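Local coordinates for glyoxalase family protein (Bacillus cereus, PDB 1SS4) that is of unknown function but belongs to the glyoxalase (vicinal oxygen chelate) family, probably binds a metal ion, and may act as a methylmalonyl-CoA epimerase, at residues F28-I32 / M109-L113; A40-G44 / Q56-I60; L97-V103 / L143-E149. All coordinates share one frame; numbering follows the deposited sequence.

Contact 1: F28-I32 / M109-L113; sequences FFEEI and MVSRL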
loop_
_atom_site.group_PDB
_atom_site.type_symbol
_atom_site.label_atom_id
_atom_site.label_comp_id
_atom_site.label_asym_id
_atom_site.label_seq_id
_atom_site.Cartn_x
_atom_site.Cartn_y
_atom_site.Cartn_z
ATOM N N PHE A 28 4.610 13.398 9.279
ATOM C CA PHE A 28 5.472 12.226 9.242
ATOM C C PHE A 28 5.994 11.893 7.840
ATOM O O PHE A 28 7.188 11.681 7.653
ATOM C CB PHE A 28 4.730 11.012 9.809
ATOM C CG PHE A 28 5.527 9.745 9.753
ATOM C CD1 PHE A 28 6.634 9.572 10.584
ATOM C CD2 PHE A 28 5.194 8.738 8.859
ATOM C CE1 PHE A 28 7.398 8.405 10.517
ATOM C CE2 PHE A 28 5.955 7.567 8.780
ATOM C CZ PHE A 28 7.055 7.403 9.611
ATOM N N PHE A 29 5.109 11.845 6.849
ATOM C CA PHE A 29 5.573 11.516 5.518
ATOM C C PHE A 29 6.434 12.626 4.926
ATOM O O PHE A 29 7.285 12.363 4.081
ATOM C CB PHE A 29 4.384 11.109 4.652
ATOM C CG PHE A 29 3.902 9.703 4.962
ATOM C CD1 PHE A 29 4.637 8.600 4.530
ATOM C CD2 PHE A 29 2.790 9.491 5.762
ATOM C CE1 PHE A 29 4.272 7.295 4.900
ATOM C CE2 PHE A 29 2.406 8.185 6.145
ATOM C CZ PHE A 29 3.152 7.088 5.712
ATOM N N GLU A 30 6.256 13.855 5.406
ATOM C CA GLU A 30 7.097 14.953 4.927
ATOM C C GLU A 30 8.524 14.688 5.390
ATOM O O GLU A 30 9.475 14.920 4.645
ATOM C CB GLU A 30 6.617 16.299 5.464
ATOM C CG GLU A 30 5.396 16.827 4.741
ATOM C CD GLU A 30 4.820 18.058 5.403
ATOM O OE1 GLU A 30 5.309 18.420 6.498
ATOM O OE2 GLU A 30 3.873 18.654 4.834
ATOM N N GLU A 31 8.660 14.180 6.614
ATOM C CA GLU A 31 9.961 13.847 7.196
ATOM C C GLU A 31 10.630 12.711 6.427
ATOM O O GLU A 31 11.851 12.665 6.307
ATOM C CB GLU A 31 9.794 13.424 8.657
ATOM C CG GLU A 31 9.382 14.540 9.600
ATOM C CD GLU A 31 10.525 15.504 9.905
ATOM O OE1 GLU A 31 11.627 15.039 10.263
ATOM O OE2 GLU A 31 10.315 16.728 9.794
ATOM N N ILE A 32 9.822 11.779 5.927
ATOM C CA ILE A 32 10.335 10.667 5.145
ATOM C C ILE A 32 10.859 11.231 3.821
ATOM O O ILE A 32 11.755 10.669 3.203
ATOM C CB ILE A 32 9.213 9.645 4.812
ATOM C CG1 ILE A 32 8.749 8.934 6.087
ATOM C CG2 ILE A 32 9.704 8.665 3.741
ATOM C CD1 ILE A 32 9.693 7.845 6.565
HETATM N N MSE A 109 17.923 8.919 8.891
HETATM C CA MSE A 109 16.464 8.805 8.847
HETATM C C MSE A 109 15.917 8.099 10.085
HETATM O O MSE A 109 14.903 8.518 10.649
HETATM C CB MSE A 109 16.022 8.057 7.585
HETATM C CG MSE A 109 14.507 8.032 7.389
HETATM SE SE MSE A 109 13.712 9.799 7.262
HETATM C CE MSE A 109 14.100 10.138 5.403
ATOM N N VAL A 110 16.581 7.026 10.507
ATOM C CA VAL A 110 16.129 6.300 11.692
ATOM C C VAL A 110 16.311 7.190 12.918
ATOM O O VAL A 110 15.421 7.293 13.763
ATOM C CB VAL A 110 16.919 4.974 11.904
ATOM C CG1 VAL A 110 16.567 4.371 13.258
ATOM C CG2 VAL A 110 16.580 3.982 10.800
ATOM N N SER A 111 17.462 7.847 13.006
ATOM C CA SER A 111 17.711 8.716 14.137
ATOM C C SER A 111 16.631 9.790 14.206
ATOM O O SER A 111 15.975 9.948 15.232
ATOM C CB SER A 111 19.094 9.361 14.020
ATOM O OG SER A 111 19.349 10.213 15.130
ATOM N N ARG A 112 16.433 10.512 13.106
ATOM C CA ARG A 112 15.439 11.579 13.051
ATOM C C ARG A 112 14.007 11.141 13.357
ATOM O O ARG A 112 13.331 11.755 14.181
ATOM C CB ARG A 112 15.460 12.243 11.679
ATOM C CG ARG A 112 14.580 13.474 11.587
ATOM C CD ARG A 112 14.179 13.731 10.163
ATOM N NE ARG A 112 15.308 13.603 9.249
ATOM C CZ ARG A 112 15.179 13.583 7.930
ATOM N NH1 ARG A 112 13.974 13.683 7.385
ATOM N NH2 ARG A 112 16.243 13.458 7.153
ATOM N N LEU A 113 13.540 10.095 12.680
ATOM C CA LEU A 113 12.177 9.600 12.884
ATOM C C LEU A 113 11.931 9.139 14.319
ATOM O O LEU A 113 10.882 9.425 14.897
ATOM C CB LEU A 113 11.871 8.443 11.921
ATOM C CG LEU A 113 11.748 8.743 10.418
ATOM C CD1 LEU A 113 11.310 7.474 9.681
ATOM C CD2 LEU A 113 10.730 9.840 10.181
#
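Leu113 sends both of its methyl groups across to helix 22-32, CD2 toward Phe28 and Glu31, CD1 toward Ile32. CD2 lies 3.6 Å from Phe28 CE1, meeting the ring obliquely, and also reaches toward CB of Glu31. CD1 lies 3.5 Å from CD1 of Ile32. The leucine runs at about a right angle to both the Phe28 and the Ile32 side chains. Ile32 starts out from its CA facing away from the other helix, but with CG1 beside the backbone N (chi1 -68°) and a second bend at chi2 its CD1 is brought back to Leu113. Glu31 contributes the polar margin. The salt bridge between Glu31 OE1 and Arg112 NH1 is long, at 4.0 Å, with OE1 itself placed less surely. The firmer partner of Arg112 is Glu108, which takes NH2. Selenomethionine Met109 meets the end of helix 22-32 at its backbone, with CE 3.3 Å from Ile32 O, and sets SE above one face of the Arg112 guanidinium, offset toward its rim. The two helices run nearly antiparallel, 157° between their directions, and both lean on strand 143-149, Ile32 and Met109 meeting there at Leu146. With no hydrogen bond across it, this contact between helices probably depends mainly on apolar side chains, the Glu31-Arg112 pair, whose geometry is uncertain, adding at most a weak electrostatic term.

Contact 2: A40-G44 / Q56-I60; sequences ANVEG and QCVEI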
loop_
_atom_site.group_PDB
_atom_site.type_symbol
_atom_site.label_atom_id
_atom_site.label_comp_id
_atom_site.label_asym_id
_atom_site.label_seq_id
_atom_site.Cartn_x
_atom_site.Cartn_y
_atom_site.Cartn_z
ATOM N N ALA A 40 -7.807 18.384 1.091
ATOM C CA ALA A 40 -9.163 18.870 0.971
ATOM C C ALA A 40 -10.193 18.024 1.689
ATOM O O ALA A 40 -9.978 16.847 1.968
ATOM C CB ALA A 40 -9.526 18.991 -0.500
ATOM N N ASN A 41 -11.316 18.654 2.010
ATOM C CA ASN A 41 -12.412 17.962 2.654
ATOM C C ASN A 41 -13.249 17.483 1.485
ATOM O O ASN A 41 -13.471 18.229 0.542
ATOM C CB ASN A 41 -13.219 18.929 3.523
ATOM C CG ASN A 41 -12.453 19.386 4.745
ATOM O OD1 ASN A 41 -12.271 18.626 5.699
ATOM N ND2 ASN A 41 -11.984 20.633 4.721
ATOM N N VAL A 42 -13.691 16.237 1.526
ATOM C CA VAL A 42 -14.506 15.709 0.444
ATOM C C VAL A 42 -15.821 15.256 1.045
ATOM O O VAL A 42 -15.847 14.336 1.857
ATOM C CB VAL A 42 -13.817 14.508 -0.250
ATOM C CG1 VAL A 42 -14.752 13.878 -1.282
ATOM C CG2 VAL A 42 -12.542 14.969 -0.918
ATOM N N GLU A 43 -16.915 15.918 0.674
ATOM C CA GLU A 43 -18.204 15.516 1.210
ATOM C C GLU A 43 -19.244 15.299 0.130
ATOM O O GLU A 43 -20.387 14.955 0.427
ATOM C CB GLU A 43 -18.697 16.527 2.256
ATOM C CG GLU A 43 -18.549 17.985 1.869
ATOM C CD GLU A 43 -18.955 18.916 3.001
ATOM O OE1 GLU A 43 -20.127 18.849 3.438
ATOM O OE2 GLU A 43 -18.104 19.718 3.451
ATOM N N GLY A 44 -18.838 15.477 -1.125
ATOM C CA GLY A 44 -19.749 15.262 -2.234
ATOM C C GLY A 44 -20.208 13.820 -2.164
ATOM O O GLY A 44 -19.427 12.928 -1.792
ATOM N N GLN A 56 -20.890 10.160 3.751
ATOM C CA GLN A 56 -19.557 10.303 4.325
ATOM C C GLN A 56 -18.938 11.661 4.092
ATOM O O GLN A 56 -19.292 12.383 3.149
ATOM C CB GLN A 56 -18.586 9.208 3.822
ATOM C CG GLN A 56 -18.161 9.289 2.373
ATOM C CD GLN A 56 -17.007 8.341 2.044
ATOM O OE1 GLN A 56 -17.047 7.157 2.369
ATOM N NE2 GLN A 56 -15.974 8.867 1.386
ATOM N N CYS A 57 -18.016 11.994 4.986
ATOM C CA CYS A 57 -17.274 13.234 4.961
ATOM C C CYS A 57 -15.869 12.816 5.353
ATOM O O CYS A 57 -15.650 12.342 6.464
ATOM C CB CYS A 57 -17.823 14.212 6.002
ATOM S SG CYS A 57 -16.989 15.824 6.009
ATOM N N VAL A 58 -14.927 12.966 4.433
ATOM C CA VAL A 58 -13.550 12.588 4.705
ATOM C C VAL A 58 -12.605 13.698 4.288
ATOM O O VAL A 58 -12.885 14.433 3.343
ATOM C CB VAL A 58 -13.175 11.317 3.925
ATOM C CG1 VAL A 58 -11.752 10.921 4.231
ATOM C CG2 VAL A 58 -14.112 10.188 4.298
ATOM N N GLU A 59 -11.513 13.863 5.025
ATOM C CA GLU A 59 -10.521 14.852 4.654
ATOM C C GLU A 59 -9.393 14.036 4.026
ATOM O O GLU A 59 -8.948 13.023 4.590
ATOM C CB GLU A 59 -10.001 15.614 5.868
ATOM C CG GLU A 59 -9.151 16.820 5.476
ATOM C CD GLU A 59 -8.535 17.512 6.681
ATOM O OE1 GLU A 59 -8.756 17.031 7.814
ATOM O OE2 GLU A 59 -7.827 18.533 6.493
ATOM N N ILE A 60 -8.934 14.487 2.868
ATOM C CA ILE A 60 -7.895 13.794 2.114
ATOM C C ILE A 60 -6.651 14.639 1.877
ATOM O O ILE A 60 -6.738 15.858 1.707
ATOM C CB ILE A 60 -8.453 13.363 0.741
ATOM C CG1 ILE A 60 -9.520 12.283 0.939
ATOM C CG2 ILE A 60 -7.345 12.845 -0.151
ATOM C CD1 ILE A 60 -10.281 11.976 -0.322
HETATM O O HOH W 1 -16.707 11.907 1.430
HETATM O O HOH W 2 -19.921 11.176 0.136
#
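Glu59 and Asn41 face each other as a non-hydrogen-bonded antiparallel pair, their CA atoms 4.2 Å apart, and the glutamate can be followed outward along its length. CB lies 3.8 Å from Asn41 OD1. CG, anti to the backbone N (chi1 -170°), comes 3.6 Å from Ala40 O and lies beside the same OD1. CD is still about 4.0 Å from Asn41 OD1; the two side chains cross at a slant, with the amide plane 24° from the carboxylate plane. At the tip the two oxygens part company: OE1 forms a salt bridge with Arg76 on the adjoining strand and OE2 another with Arg39, an arrangement that would fix the carboxylate's rotation. Strands 35-42 and 57-64 are neighbours in a four-stranded mixed sheet of order 1-4-3-2, the pattern of the beta-alpha-beta-beta-beta modules of the glyoxalase fold, and 35-42 is outermost within the chain. On either side of the Asn41 pair the backbones join directly. Ala40 exchanges two hydrogen bonds with Ile60, the one from Ile60 N to Ala40 O being 2.7 Å long and nearly straight. Val42 does the same with Val58, and its CG2 packs 3.8 Å from Ile60 CD1 on the sheet face away from Glu59. Where the strands part, a water donates to Val42 O at 2.6 Å and accepts from Gln56 NE2, while Gln56 OE1 is held by Thr51.

Contact 3: L97-V103 / L143-E149; sequences LRVMFTV and LIGLAEE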
loop_
_atom_site.group_PDB
_atom_site.type_symbol
_atom_site.label_atom_id
_atom_site.label_comp_id
_atom_site.label_asym_id
_atom_site.label_seq_id
_atom_site.Cartn_x
_atom_site.Cartn_y
_atom_site.Cartn_z
ATOM N N LEU A 97 0.734 -4.816 4.397
ATOM C CA LEU A 97 1.738 -4.826 5.462
ATOM C C LEU A 97 2.505 -3.524 5.629
ATOM O O LEU A 97 2.464 -2.877 6.694
ATOM C CB LEU A 97 2.746 -5.964 5.208
ATOM C CG LEU A 97 3.869 -6.102 6.237
ATOM C CD1 LEU A 97 3.285 -6.404 7.588
ATOM C CD2 LEU A 97 4.854 -7.225 5.824
ATOM N N ARG A 98 3.225 -3.138 4.589
ATOM C CA ARG A 98 3.995 -1.914 4.698
ATOM C C ARG A 98 4.446 -1.418 3.347
ATOM O O ARG A 98 4.545 -2.191 2.398
ATOM C CB ARG A 98 5.242 -2.185 5.551
ATOM C CG ARG A 98 6.138 -3.320 4.976
ATOM C CD ARG A 98 7.379 -2.748 4.324
ATOM N NE ARG A 98 8.162 -3.715 3.550
ATOM C CZ ARG A 98 8.000 -3.929 2.251
ATOM N NH1 ARG A 98 7.070 -3.257 1.578
ATOM N NH2 ARG A 98 8.806 -4.757 1.604
ATOM N N VAL A 99 4.706 -0.119 3.273
ATOM C CA VAL A 99 5.285 0.447 2.071
ATOM C C VAL A 99 6.779 0.564 2.435
ATOM O O VAL A 99 7.126 0.859 3.585
ATOM C CB VAL A 99 4.705 1.838 1.708
ATOM C CG1 VAL A 99 3.199 1.703 1.409
ATOM C CG2 VAL A 99 4.898 2.821 2.827
HETATM N N MSE A 100 7.646 0.280 1.460
HETATM C CA MSE A 100 9.104 0.322 1.626
HETATM C C MSE A 100 9.684 1.523 0.869
HETATM O O MSE A 100 9.387 1.721 -0.307
HETATM C CB MSE A 100 9.711 -0.981 1.078
HETATM C CG MSE A 100 11.227 -0.986 0.869
HETATM SE SE MSE A 100 12.178 -1.031 2.532
HETATM C CE MSE A 100 11.851 -2.844 3.087
ATOM N N PHE A 101 10.495 2.322 1.550
ATOM C CA PHE A 101 11.121 3.498 0.936
ATOM C C PHE A 101 12.650 3.328 0.893
ATOM O O PHE A 101 13.247 2.819 1.840
ATOM C CB PHE A 101 10.829 4.757 1.764
ATOM C CG PHE A 101 9.371 5.109 1.864
ATOM C CD1 PHE A 101 8.699 5.667 0.778
ATOM C CD2 PHE A 101 8.684 4.940 3.063
ATOM C CE1 PHE A 101 7.360 6.062 0.878
ATOM C CE2 PHE A 101 7.340 5.333 3.177
ATOM C CZ PHE A 101 6.679 5.898 2.075
ATOM N N THR A 102 13.282 3.747 -0.202
ATOM C CA THR A 102 14.747 3.692 -0.254
ATOM C C THR A 102 15.167 5.129 0.018
ATOM O O THR A 102 14.672 6.044 -0.629
ATOM C CB THR A 102 15.289 3.295 -1.631
ATOM O OG1 THR A 102 14.882 1.957 -1.935
ATOM C CG2 THR A 102 16.840 3.359 -1.635
ATOM N N VAL A 103 16.047 5.323 0.990
ATOM C CA VAL A 103 16.514 6.658 1.344
ATOM C C VAL A 103 18.028 6.762 1.189
ATOM O O VAL A 103 18.724 5.755 1.053
ATOM C CB VAL A 103 16.124 7.024 2.799
ATOM C CG1 VAL A 103 14.610 7.106 2.914
ATOM C CG2 VAL A 103 16.676 5.996 3.769
ATOM N N LEU A 143 3.230 0.743 10.097
ATOM C CA LEU A 143 4.442 0.067 9.651
ATOM C C LEU A 143 4.992 0.570 8.315
ATOM O O LEU A 143 4.289 0.585 7.296
ATOM C CB LEU A 143 4.190 -1.438 9.557
ATOM C CG LEU A 143 5.425 -2.326 9.373
ATOM C CD1 LEU A 143 6.274 -2.255 10.637
ATOM C CD2 LEU A 143 4.978 -3.780 9.108
ATOM N N ILE A 144 6.267 0.965 8.342
ATOM C CA ILE A 144 6.992 1.455 7.172
ATOM C C ILE A 144 8.317 0.711 7.091
ATOM O O ILE A 144 8.861 0.299 8.098
ATOM C CB ILE A 144 7.328 2.945 7.313
ATOM C CG1 ILE A 144 6.056 3.752 7.555
ATOM C CG2 ILE A 144 8.030 3.422 6.089
ATOM C CD1 ILE A 144 5.092 3.707 6.400
ATOM N N GLY A 145 8.822 0.543 5.879
ATOM C CA GLY A 145 10.095 -0.100 5.673
ATOM C C GLY A 145 11.036 0.974 5.128
ATOM O O GLY A 145 10.627 1.861 4.379
ATOM N N LEU A 146 12.295 0.909 5.530
ATOM C CA LEU A 146 13.304 1.861 5.061
ATOM C C LEU A 146 14.507 1.082 4.585
ATOM O O LEU A 146 14.862 0.078 5.178
ATOM C CB LEU A 146 13.740 2.792 6.184
ATOM C CG LEU A 146 12.751 3.741 6.841
ATOM C CD1 LEU A 146 13.460 4.463 7.980
ATOM C CD2 LEU A 146 12.227 4.725 5.832
ATOM N N ALA A 147 15.121 1.535 3.501
ATOM C CA ALA A 147 16.320 0.885 2.985
ATOM C C ALA A 147 17.281 1.904 2.388
ATOM O O ALA A 147 16.866 2.953 1.902
ATOM C CB ALA A 147 15.964 -0.118 1.923
ATOM N N GLU A 148 18.563 1.566 2.435
ATOM C CA GLU A 148 19.620 2.391 1.862
ATOM C C GLU A 148 20.478 1.479 0.987
ATOM O O GLU A 148 20.900 0.405 1.415
ATOM C CB GLU A 148 20.496 3.026 2.952
ATOM C CG GLU A 148 21.800 3.592 2.391
ATOM C CD GLU A 148 22.769 4.066 3.460
ATOM O OE1 GLU A 148 23.983 4.094 3.166
ATOM O OE2 GLU A 148 22.335 4.423 4.577
ATOM N N GLU A 149 20.717 1.916 -0.244
ATOM C CA GLU A 149 21.520 1.164 -1.206
ATOM C C GLU A 149 23.020 1.362 -0.936
ATOM O O GLU A 149 23.460 2.474 -0.644
ATOM C CB GLU A 149 21.181 1.641 -2.615
ATOM C CG GLU A 149 20.734 0.557 -3.557
ATOM C CD GLU A 149 19.481 0.949 -4.308
ATOM O OE1 GLU A 149 19.420 2.101 -4.800
ATOM O OE2 GLU A 149 18.559 0.107 -4.409
HETATM O O HOH W 3 16.161 0.198 -3.002
HETATM O O HOH W 4 20.129 4.683 -0.856
#
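Leu143 opens the parallel pairing by pressing CD2 tightly, at 3.5 Å, on Leu97 CD1, while its carbonyl is bonded to Tyr96 OH of the second subunit. Ile144 follows, on the face shared with Val99 and Phe101, and divides its branches: CG2 comes in the ring plane to the edge of Phe101, 3.4 Å from CD2, whereas CD1 lies 3.7 Å from Val99 CG2, the two side chains pointing the same way. Phe28 and Phe29 of helix 22-32 cover this isoleucine. Gly145 donates its N-H to Val99 O and accepts from Phe101 N, the latter donor standing 43° out of the carbonyl plane. Lacking a side chain, the glycine lets selenomethionine Met100 bend in at chi2 and chi3, so that SE sits 3.5 Å from Gly145 C. Leu146 turns back to the Ile144 face, near Phe101 CB, and meets Met109 and Leu113 of helix 106-115. Ala147 places CB 3.9 Å from Met100 SE; its N-H goes to Phe101 O, and its carbonyl takes Val103 N at 2.7 Å as well as a CA-H...O contact from Thr102. Glu148 lays CB beside Val103 O and gives OE2 to Ile106 N. Through a water Glu149 N reaches Val103 O, and its OE2 forms a salt bridge with Arg11 of the second subunit. Strand 95-103 also pairs antiparallel with that subunit, continuing the sheet through the dimer interface. Backbone bonds and the buried apolar side chains on the Val99-Phe101-Leu146 face thus probably hold the strands together, while the other face mixes Met100 and Ala147 with polar Thr102, whose OG1 bonds Asp13 of the second subunit.

From the N terminus, helix 22-32 supplies the first half of contact 1, and the chain goes straight on into strand 35-42. Contact 2 then closes a short loop around helix 45-51, nested wholly inside the larger loop that contact 1 closes at 109-113. Before that closure, strand 95-103 opens contact 3, which is completed only by 143-149, so contacts 1 and 3 cross. Contact 2 joins two strands of one four-stranded sheet, contact 3 two strands of the other, and contact 1 the helices. Contacts 1 and 3 touch through Met109 and Leu146, and both reach the second subunit; contact 2 lies about 29 Å, centre to centre, from contact 3.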